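Pseudoazurin (Blue copper protein) (Sinorhizobium meliloti, PDB 3TU6) binds one copper ion in a cupredoxin beta barrel and probably serves as an electron carrier in the periplasm. Local coordinates at residues 41-52 against 72-83; 18-29 against 86-95. All coordinates share one frame; numbering follows the deposited sequence.

Both contacts belong to one mixed sheet of the cupredoxin barrel, and their centres lie about 9 Å apart. Along the chain contact 1 is nested inside the loop that contact 2 closes: 18-29 comes first, then 41-52, 72-83 and finally 86-95. Strand 74-79 of contact 1 is the sheet neighbour of strand 89-94 of contact 2, so that across the sheet the order runs 45-46, 74-79, 89-94, 19-27. At one end of these strands the two contacts converge on copper, contact 1 giving H42, C80 and H83 and contact 2 giving M88. A single metal site is thus assembled from pieces distant in sequence but adjacent in the barrel.

Contact 1. Residues 41-52 against 72-83. With CU (copper (II) ion), chain B.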
loop_
_atom_site.group_PDB
_atom_site.type_symbol
_atom_site.label_atom_id
_atom_site.label_comp_id
_atom_site.label_asym_id
_atom_site.label_seq_id
_atom_site.Cartn_x
_atom_site.Cartn_y
_atom_site.Cartn_z
ATOM N N GLY A 41 -8.832 6.699 12.641
ATOM C CA GLY A 41 -8.906 5.278 12.970
ATOM C C GLY A 41 -8.090 4.362 12.072
ATOM O O GLY A 41 -8.169 3.141 12.208
ATOM N N HIS A 42 -7.304 4.938 11.163
ATOM C CA HIS A 42 -6.475 4.152 10.244
ATOM C C HIS A 42 -4.989 4.314 10.537
ATOM O O HIS A 42 -4.566 5.277 11.178
ATOM C CB HIS A 42 -6.734 4.559 8.792
ATOM C CG HIS A 42 -8.180 4.556 8.407
ATOM N ND1 HIS A 42 -8.882 3.396 8.160
ATOM C CD2 HIS A 42 -9.053 5.572 8.218
ATOM C CE1 HIS A 42 -10.128 3.700 7.842
ATOM N NE2 HIS A 42 -10.257 5.013 7.868
ATOM N N ASN A 43 -4.207 3.354 10.055
ATOM C CA ASN A 43 -2.754 3.451 10.061
ATOM C C ASN A 43 -2.190 2.879 8.764
ATOM O O ASN A 43 -2.935 2.337 7.946
ATOM C CB ASN A 43 -2.159 2.728 11.278
ATOM C CG ASN A 43 -2.030 1.223 11.075
ATOM O OD1 ASN A 43 -2.984 0.545 10.685
ATOM N ND2 ASN A 43 -0.846 0.694 11.354
ATOM N N SER A 44 -0.880 3.009 8.583
ATOM C CA SER A 44 -0.185 2.396 7.456
ATOM C C SER A 44 1.048 1.656 7.957
ATOM O O SER A 44 1.904 2.247 8.618
ATOM C CB SER A 44 0.224 3.456 6.434
ATOM O OG SER A 44 0.881 2.859 5.328
ATOM N N ALA A 45 1.124 0.364 7.645
ATOM C CA ALA A 45 2.264 -0.468 8.021
ATOM C C ALA A 45 2.586 -1.447 6.896
ATOM O O ALA A 45 1.681 -2.005 6.277
ATOM C CB ALA A 45 1.967 -1.223 9.309
ATOM N N LEU A 46 3.876 -1.651 6.640
ATOM C CA LEU A 46 4.323 -2.587 5.612
ATOM C C LEU A 46 3.969 -4.010 6.031
ATOM O O LEU A 46 4.191 -4.396 7.179
ATOM C CB LEU A 46 5.837 -2.462 5.399
ATOM C CG LEU A 46 6.465 -3.288 4.270
ATOM C CD1 LEU A 46 6.015 -2.777 2.907
ATOM C CD2 LEU A 46 7.983 -3.264 4.376
ATOM N N MET A 47 3.414 -4.781 5.100
ATOM C CA MET A 47 3.046 -6.170 5.367
ATOM C C MET A 47 4.295 -7.039 5.459
ATOM O O MET A 47 5.319 -6.734 4.841
ATOM C CB MET A 47 2.117 -6.705 4.273
ATOM C CG MET A 47 0.807 -5.935 4.149
ATOM S SD MET A 47 -0.407 -6.743 3.088
ATOM C CE MET A 47 -0.853 -8.152 4.102
ATOM N N LYS A 48 4.202 -8.120 6.231
ATOM C CA LYS A 48 5.336 -9.018 6.447
ATOM C C LYS A 48 5.678 -9.737 5.139
ATOM O O LYS A 48 4.845 -10.452 4.578
ATOM C CB LYS A 48 5.022 -10.029 7.561
ATOM C CG LYS A 48 6.228 -10.458 8.396
ATOM C CD LYS A 48 7.228 -11.284 7.598
ATOM C CE LYS A 48 8.315 -11.866 8.490
ATOM N NZ LYS A 48 7.787 -12.878 9.447
ATOM N N GLY A 49 6.900 -9.529 4.656
ATOM C CA GLY A 49 7.351 -10.108 3.391
ATOM C C GLY A 49 6.779 -9.417 2.162
ATOM O O GLY A 49 6.823 -9.970 1.060
ATOM N N GLY A 50 6.259 -8.203 2.343
ATOM C CA GLY A 50 5.600 -7.467 1.264
ATOM C C GLY A 50 6.438 -6.351 0.664
ATOM O O GLY A 50 5.893 -5.382 0.139
ATOM N N ALA A 51 7.760 -6.486 0.736
ATOM C CA ALA A 51 8.678 -5.494 0.178
ATOM C C ALA A 51 9.895 -6.187 -0.426
ATOM O O ALA A 51 10.194 -7.330 -0.070
ATOM C CB ALA A 51 9.111 -4.514 1.256
ATOM N N PRO A 52 10.602 -5.503 -1.345
ATOM C CA PRO A 52 11.811 -6.095 -1.920
ATOM C C PRO A 52 12.917 -6.253 -0.879
ATOM O O PRO A 52 12.955 -5.509 0.103
ATOM C CB PRO A 52 12.217 -5.093 -3.009
ATOM C CG PRO A 52 11.588 -3.811 -2.615
ATOM C CD PRO A 52 10.327 -4.162 -1.893
ATOM N N LYS A 72 14.750 1.445 -2.721
ATOM C CA LYS A 72 14.891 0.236 -3.536
ATOM C C LYS A 72 13.668 0.030 -4.430
ATOM O O LYS A 72 12.537 0.226 -3.983
ATOM C CB LYS A 72 15.103 -0.993 -2.649
ATOM C CG LYS A 72 16.349 -0.911 -1.777
ATOM C CD LYS A 72 16.800 -2.286 -1.295
ATOM C CE LYS A 72 17.624 -3.019 -2.348
ATOM N NZ LYS A 72 18.963 -2.395 -2.553
ATOM N N PRO A 73 13.890 -0.365 -5.698
ATOM C CA PRO A 73 12.771 -0.594 -6.610
ATOM C C PRO A 73 12.026 -1.895 -6.316
ATOM O O PRO A 73 12.616 -2.844 -5.796
ATOM C CB PRO A 73 13.448 -0.659 -7.982
ATOM C CG PRO A 73 14.813 -1.147 -7.700
ATOM C CD PRO A 73 15.189 -0.595 -6.357
ATOM N N GLY A 74 10.738 -1.924 -6.651
ATOM C CA GLY A 74 9.894 -3.094 -6.423
ATOM C C GLY A 74 8.502 -2.719 -5.954
ATOM O O GLY A 74 8.147 -1.539 -5.905
ATOM N N VAL A 75 7.715 -3.734 -5.612
ATOM C CA VAL A 75 6.364 -3.540 -5.103
ATOM C C VAL A 75 6.366 -3.593 -3.577
ATOM O O VAL A 75 6.919 -4.520 -2.981
ATOM C CB VAL A 75 5.400 -4.619 -5.634
ATOM C CG1 VAL A 75 3.981 -4.351 -5.150
ATOM C CG2 VAL A 75 5.450 -4.670 -7.154
ATOM N N TYR A 76 5.751 -2.586 -2.962
ATOM C CA TYR A 76 5.603 -2.512 -1.515
ATOM C C TYR A 76 4.133 -2.730 -1.160
ATOM O O TYR A 76 3.285 -1.908 -1.511
ATOM C CB TYR A 76 6.058 -1.143 -1.004
ATOM C CG TYR A 76 7.542 -0.872 -1.146
ATOM C CD1 TYR A 76 8.115 -0.632 -2.395
ATOM C CD2 TYR A 76 8.371 -0.832 -0.028
ATOM C CE1 TYR A 76 9.475 -0.376 -2.525
ATOM C CE2 TYR A 76 9.730 -0.579 -0.151
ATOM C CZ TYR A 76 10.276 -0.350 -1.398
ATOM O OH TYR A 76 11.623 -0.099 -1.513
ATOM N N MET A 77 3.835 -3.838 -0.482
ATOM C CA MET A 77 2.475 -4.136 -0.034
ATOM C C MET A 77 2.317 -3.747 1.432
ATOM O O MET A 77 3.031 -4.262 2.296
ATOM C CB MET A 77 2.159 -5.622 -0.206
ATOM C CG MET A 77 2.281 -6.133 -1.638
ATOM S SD MET A 77 1.151 -5.351 -2.805
ATOM C CE MET A 77 -0.438 -5.894 -2.174
ATOM N N TYR A 78 1.382 -2.838 1.702
ATOM C CA TYR A 78 1.148 -2.326 3.052
ATOM C C TYR A 78 -0.328 -2.456 3.429
ATOM O O TYR A 78 -1.180 -2.688 2.567
ATOM C CB TYR A 78 1.614 -0.871 3.156
ATOM C CG TYR A 78 0.805 0.111 2.336
ATOM C CD1 TYR A 78 -0.330 0.715 2.865
ATOM C CD2 TYR A 78 1.178 0.438 1.034
ATOM C CE1 TYR A 78 -1.079 1.608 2.123
ATOM C CE2 TYR A 78 0.436 1.344 0.282
ATOM C CZ TYR A 78 -0.691 1.925 0.834
ATOM O OH TYR A 78 -1.435 2.822 0.106
ATOM N N GLN A 79 -0.624 -2.295 4.717
ATOM C CA GLN A 79 -1.969 -2.534 5.233
ATOM C C GLN A 79 -2.370 -1.556 6.330
ATOM O O GLN A 79 -1.527 -0.864 6.901
ATOM C CB GLN A 79 -2.062 -3.958 5.790
ATOM C CG GLN A 79 -1.188 -4.206 7.022
ATOM C CD GLN A 79 -1.355 -5.603 7.592
ATOM O OE1 GLN A 79 -1.400 -6.588 6.856
ATOM N NE2 GLN A 79 -1.441 -5.692 8.914
ATOM N N CYS A 80 -3.671 -1.516 6.607
ATOM C CA CYS A 80 -4.207 -0.893 7.811
ATOM C C CYS A 80 -4.560 -2.015 8.779
ATOM O O CYS A 80 -5.416 -2.844 8.478
ATOM C CB CYS A 80 -5.456 -0.072 7.487
ATOM S SG CYS A 80 -6.310 0.575 8.940
ATOM N N ALA A 81 -3.903 -2.042 9.937
ATOM C CA ALA A 81 -4.075 -3.140 10.896
ATOM C C ALA A 81 -5.528 -3.318 11.356
ATOM O O ALA A 81 -6.040 -4.439 11.347
ATOM C CB ALA A 81 -3.146 -2.957 12.098
ATOM N N PRO A 82 -6.194 -2.222 11.763
ATOM C CA PRO A 82 -7.609 -2.323 12.134
ATOM C C PRO A 82 -8.541 -2.883 11.052
ATOM O O PRO A 82 -9.475 -3.616 11.377
ATOM C CB PRO A 82 -7.986 -0.874 12.456
ATOM C CG PRO A 82 -6.729 -0.264 12.933
ATOM C CD PRO A 82 -5.620 -0.922 12.164
ATOM N N HIS A 83 -8.290 -2.548 9.787
ATOM C CA HIS A 83 -9.228 -2.862 8.707
ATOM C C HIS A 83 -8.668 -3.776 7.610
ATOM O O HIS A 83 -9.288 -3.916 6.555
ATOM C CB HIS A 83 -9.751 -1.564 8.086
ATOM C CG HIS A 83 -10.292 -0.592 9.089
ATOM N ND1 HIS A 83 -9.704 0.631 9.333
ATOM C CD2 HIS A 83 -11.357 -0.669 9.921
ATOM C CE1 HIS A 83 -10.390 1.269 10.264
ATOM N NE2 HIS A 83 -11.397 0.502 10.639
HETATM CU CU CU B . -8.205 1.510 8.203
#
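A45 and Q79 form an antiparallel hydrogen-bonded pair, each N-H meeting the other's carbonyl oxygen, and L46 with Y78 is the non-hydrogen-bonded pair that follows. M47 N then bonds to M77 O, and after a type II turn from M47 to G50 the chain returns to the same residue, where M77 N meets G50 O at 2.6 Å in a nearly straight bond (172°). M77 is therefore held at both its N-H and its carbonyl.

Beyond the turn, P52 lies crosswise over Y76: its CD sits 3.9 Å from the ring centroid, squarely above one face, in a CH-pi contact. L46 CD1 approaches the same ring at its edge, while the Y76 hydroxyl donates to K72 O. On the other side of the pairing M47 crosses Q79 at about a right angle, and the bend at its chi3 (70°) brings CE to 3.2 Å from Q79 OE1.

N43 secures the metal-bearing end. Its OD1 accepts A81 N at 2.8 Å in the carbonyl plane, while its ND2 is hydrogen-bonded to the backbone oxygen of G60, so the amide is fixed at both ends. The N43 backbone N-H also makes a weak bond to C80 SG (3.7 Å), which would probably draw some charge from the thiolate. That sulfur lies in the plane of the H42 ring, at its edge. H42 and H83 meet rim to rim, with planes at 57° and both ND1 atoms on copper; N10 OD1 is hydrogen-bonded to H42 NE2, so this bond and the copper on ND1 together fix the ring's rotation.

Two histidines and a cysteine, joined by M88, just before strand 89-94, make up the type 1 copper centre of the blue copper proteins.

Contact 2. Residues 18-29 against 86-95; sequences MAFEPAVIRAQP and MGMIGAIVVG. With CU (copper (II) ion), chain B.
M88 reaches past M18 to copper, its SD 2.5 Å from the metal. The side chain leaves with CG anti to the backbone N (chi1 -171°) and stays extended to its end, which carries CE over the face of F20, 3.9 Å from the ring centroid and only 8° off the normal. SD stands above the same face at a greater distance, a Met-aromatic contact, while M88 CG touches F20 CE2 at 3.6 Å. On its other flank SD packs against M18 CB, and M18 CG in turn meets the CE methyl of M86.

In the second shell, F20 is placed by its neighbours: I89 O lies in the ring plane at its edge, and the ring packs edge-to-face with Y78 of strand 74-79, on the far side of strand 89-94. Water 1 links F20 N to I89 O where the two strands stand apart. With an alanine in place of F20, the M88 methyl would probably lose the surface it rests on, leaving the thioether freer to turn beside the metal.

Farther out the strands close up in parallel register, V24 to A91 through A27 to V94; the axes of 24-27 and 89-94 come within 4.7 Å of each other, their directions 13° apart. Five N-H to carbonyl bonds alternate between them, from A91 N on A23 O to G95 N on A27 O. I25 and I92 lie side by side on one face. On the other, the folded R26 chain runs alongside V93, NE 3.5 Å from its CB, and NE also donates to water 3, which lies in the guanidinium plane.

Chemically, a soft, neutral thioether at a longer bond than the histidine and cysteine ligands make is held here by apolar packing, consistent with a weaker fourth ligand whose position depends on the protein around it.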
loop_
_atom_site.group_PDB
_atom_site.type_symbol
_atom_site.label_atom_id
_atom_site.label_comp_id
_atom_site.label_asym_id
_atom_site.label_seq_id
_atom_site.Cartn_x
_atom_site.Cartn_y
_atom_site.Cartn_z
ATOM N N MET A 18 -13.375 1.356 3.915
ATOM C CA MET A 18 -12.031 1.214 4.490
ATOM C C MET A 18 -11.013 1.045 3.360
ATOM O O MET A 18 -10.704 -0.079 2.944
ATOM C CB MET A 18 -11.950 0.040 5.481
ATOM C CG MET A 18 -13.066 -0.023 6.523
ATOM S SD MET A 18 -13.163 1.428 7.589
ATOM C CE MET A 18 -14.558 2.286 6.868
ATOM N N ALA A 19 -10.490 2.163 2.861
ATOM C CA ALA A 19 -9.667 2.139 1.655
ATOM C C ALA A 19 -8.557 3.184 1.650
ATOM O O ALA A 19 -8.735 4.298 2.143
ATOM C CB ALA A 19 -10.553 2.323 0.428
ATOM N N PHE A 20 -7.411 2.805 1.086
ATOM C CA PHE A 20 -6.359 3.757 0.754
ATOM C C PHE A 20 -6.631 4.303 -0.646
ATOM O O PHE A 20 -6.904 3.528 -1.568
ATOM C CB PHE A 20 -4.985 3.089 0.788
ATOM C CG PHE A 20 -4.560 2.630 2.156
ATOM C CD1 PHE A 20 -4.090 3.538 3.096
ATOM C CD2 PHE A 20 -4.610 1.283 2.496
ATOM C CE1 PHE A 20 -3.686 3.111 4.358
ATOM C CE2 PHE A 20 -4.208 0.851 3.754
ATOM C CZ PHE A 20 -3.749 1.764 4.685
ATOM N N GLU A 21 -6.567 5.626 -0.791
ATOM C CA GLU A 21 -6.801 6.285 -2.077
ATOM C C GLU A 21 -5.628 7.201 -2.427
ATOM O O GLU A 21 -5.361 8.171 -1.712
ATOM C CB GLU A 21 -8.101 7.090 -2.041
ATOM C CG GLU A 21 -8.485 7.699 -3.385
ATOM C CD GLU A 21 -9.863 8.328 -3.372
ATOM O OE1 GLU A 21 -10.692 7.937 -2.524
ATOM O OE2 GLU A 21 -10.118 9.213 -4.215
ATOM N N PRO A 22 -4.912 6.902 -3.531
ATOM C CA PRO A 22 -5.071 5.790 -4.475
ATOM C C PRO A 22 -4.585 4.460 -3.899
ATOM O O PRO A 22 -3.719 4.441 -3.024
ATOM C CB PRO A 22 -4.202 6.214 -5.660
ATOM C CG PRO A 22 -3.163 7.059 -5.066
ATOM C CD PRO A 22 -3.818 7.799 -3.944
ATOM N N ALA A 23 -5.152 3.361 -4.388
ATOM C CA ALA A 23 -4.760 2.025 -3.946
ATOM C C ALA A 23 -3.365 1.651 -4.448
ATOM O O ALA A 23 -2.657 0.879 -3.797
ATOM C CB ALA A 23 -5.780 0.996 -4.415
ATOM N N VAL A 24 -2.983 2.194 -5.604
ATOM C CA VAL A 24 -1.703 1.882 -6.238
ATOM C C VAL A 24 -0.966 3.161 -6.639
ATOM O O VAL A 24 -1.364 3.837 -7.589
ATOM C CB VAL A 24 -1.905 1.003 -7.493
ATOM C CG1 VAL A 24 -0.569 0.694 -8.157
ATOM C CG2 VAL A 24 -2.630 -0.281 -7.127
ATOM N N ILE A 25 0.096 3.485 -5.901
ATOM C CA ILE A 25 0.988 4.597 -6.239
ATOM C C ILE A 25 2.091 4.096 -7.169
ATOM O O ILE A 25 2.702 3.061 -6.904
ATOM C CB ILE A 25 1.653 5.202 -4.978
ATOM C CG1 ILE A 25 0.632 5.984 -4.145
ATOM C CG2 ILE A 25 2.816 6.113 -5.358
ATOM C CD1 ILE A 25 0.204 7.298 -4.766
ATOM N N ARG A 26 2.336 4.830 -8.256
ATOM C CA ARG A 26 3.432 4.518 -9.173
ATOM C C ARG A 26 4.536 5.557 -9.015
ATOM O O ARG A 26 4.424 6.679 -9.512
ATOM C CB ARG A 26 2.937 4.467 -10.623
ATOM C CG ARG A 26 1.795 3.483 -10.873
ATOM C CD ARG A 26 2.147 2.053 -10.469
ATOM N NE ARG A 26 3.284 1.516 -11.220
ATOM C CZ ARG A 26 3.198 0.719 -12.288
ATOM N NH1 ARG A 26 4.309 0.297 -12.880
ATOM N NH2 ARG A 26 2.020 0.337 -12.775
ATOM N N ALA A 27 5.599 5.171 -8.313
ATOM C CA ALA A 27 6.703 6.072 -7.998
ATOM C C ALA A 27 8.004 5.591 -8.628
ATOM O O ALA A 27 8.068 4.502 -9.199
ATOM C CB ALA A 27 6.864 6.182 -6.491
ATOM N N GLN A 28 9.032 6.427 -8.521
ATOM C CA GLN A 28 10.382 6.078 -8.950
ATOM C C GLN A 28 11.281 5.967 -7.722
ATOM O O GLN A 28 10.958 6.527 -6.671
ATOM C CB GLN A 28 10.929 7.140 -9.906
ATOM C CG GLN A 28 10.135 7.282 -11.199
ATOM C CD GLN A 28 10.111 6.004 -12.017
ATOM O OE1 GLN A 28 11.128 5.326 -12.164
ATOM N NE2 GLN A 28 8.945 5.668 -12.554
ATOM N N PRO A 29 12.407 5.239 -7.845
ATOM C CA PRO A 29 13.368 5.125 -6.747
ATOM C C PRO A 29 13.789 6.484 -6.176
ATOM O O PRO A 29 14.217 7.364 -6.923
ATOM C CB PRO A 29 14.558 4.422 -7.404
ATOM C CG PRO A 29 13.950 3.594 -8.471
ATOM C CD PRO A 29 12.782 4.382 -8.987
ATOM N N MET A 86 -11.010 -6.359 6.495
ATOM C CA MET A 86 -12.071 -5.766 5.679
ATOM C C MET A 86 -11.584 -5.391 4.274
ATOM O O MET A 86 -12.373 -4.934 3.446
ATOM C CB MET A 86 -12.634 -4.520 6.371
ATOM C CG MET A 86 -13.187 -4.777 7.767
ATOM S SD MET A 86 -13.836 -3.283 8.541
ATOM C CE MET A 86 -15.278 -2.973 7.523
ATOM N N GLY A 87 -10.289 -5.568 4.016
ATOM C CA GLY A 87 -9.713 -5.363 2.686
ATOM C C GLY A 87 -8.907 -4.087 2.511
ATOM O O GLY A 87 -8.558 -3.731 1.384
ATOM N N MET A 88 -8.592 -3.402 3.610
ATOM C CA MET A 88 -7.867 -2.135 3.533
ATOM C C MET A 88 -6.361 -2.356 3.381
ATOM O O MET A 88 -5.598 -2.268 4.348
ATOM C CB MET A 88 -8.167 -1.254 4.752
ATOM C CG MET A 88 -7.605 0.156 4.626
ATOM S SD MET A 88 -8.379 1.369 5.713
ATOM C CE MET A 88 -7.494 2.845 5.219
ATOM N N ILE A 89 -5.947 -2.662 2.153
ATOM C CA ILE A 89 -4.531 -2.722 1.800
ATOM C C ILE A 89 -4.260 -1.814 0.603
ATOM O O ILE A 89 -5.181 -1.431 -0.124
ATOM C CB ILE A 89 -4.063 -4.164 1.483
ATOM C CG1 ILE A 89 -4.872 -4.775 0.334
ATOM C CG2 ILE A 89 -4.175 -5.042 2.721
ATOM C CD1 ILE A 89 -4.271 -6.061 -0.209
ATOM N N GLY A 90 -2.991 -1.471 0.415
ATOM C CA GLY A 90 -2.562 -0.671 -0.727
ATOM C C GLY A 90 -1.200 -1.106 -1.221
ATOM O O GLY A 90 -0.527 -1.919 -0.582
ATOM N N ALA A 91 -0.793 -0.557 -2.360
ATOM C CA ALA A 91 0.490 -0.888 -2.962
ATOM C C ALA A 91 1.247 0.368 -3.375
ATOM O O ALA A 91 0.643 1.368 -3.768
ATOM C CB ALA A 91 0.285 -1.794 -4.165
ATOM N N ILE A 92 2.570 0.309 -3.261
ATOM C CA ILE A 92 3.448 1.324 -3.828
ATOM C C ILE A 92 4.425 0.611 -4.750
ATOM O O ILE A 92 5.217 -0.215 -4.296
ATOM C CB ILE A 92 4.242 2.092 -2.751
ATOM C CG1 ILE A 92 3.302 2.678 -1.696
ATOM C CG2 ILE A 92 5.069 3.197 -3.396
ATOM C CD1 ILE A 92 4.019 3.444 -0.602
ATOM N N VAL A 93 4.349 0.915 -6.042
ATOM C CA VAL A 93 5.259 0.343 -7.029
ATOM C C VAL A 93 6.372 1.350 -7.307
ATOM O O VAL A 93 6.107 2.472 -7.745
ATOM C CB VAL A 93 4.525 -0.008 -8.338
ATOM C CG1 VAL A 93 5.466 -0.706 -9.308
ATOM C CG2 VAL A 93 3.309 -0.883 -8.046
ATOM N N VAL A 94 7.610 0.943 -7.032
ATOM C CA VAL A 94 8.777 1.803 -7.194
ATOM C C VAL A 94 9.614 1.293 -8.362
ATOM O O VAL A 94 10.157 0.191 -8.304
ATOM C CB VAL A 94 9.636 1.822 -5.915
ATOM C CG1 VAL A 94 10.767 2.831 -6.046
ATOM C CG2 VAL A 94 8.774 2.137 -4.701
ATOM N N GLY A 95 9.709 2.092 -9.422
ATOM C CA GLY A 95 10.392 1.668 -10.641
ATOM C C GLY A 95 9.660 0.499 -11.277
ATOM O O GLY A 95 8.442 0.551 -11.456
HETATM CU CU CU B . -8.205 1.510 8.203
HETATM O O HOH W 1 -7.436 -0.044 0.309
HETATM O O HOH W 2 -1.079 3.237 -2.547
HETATM O O HOH W 3 6.145 2.644 -10.598
#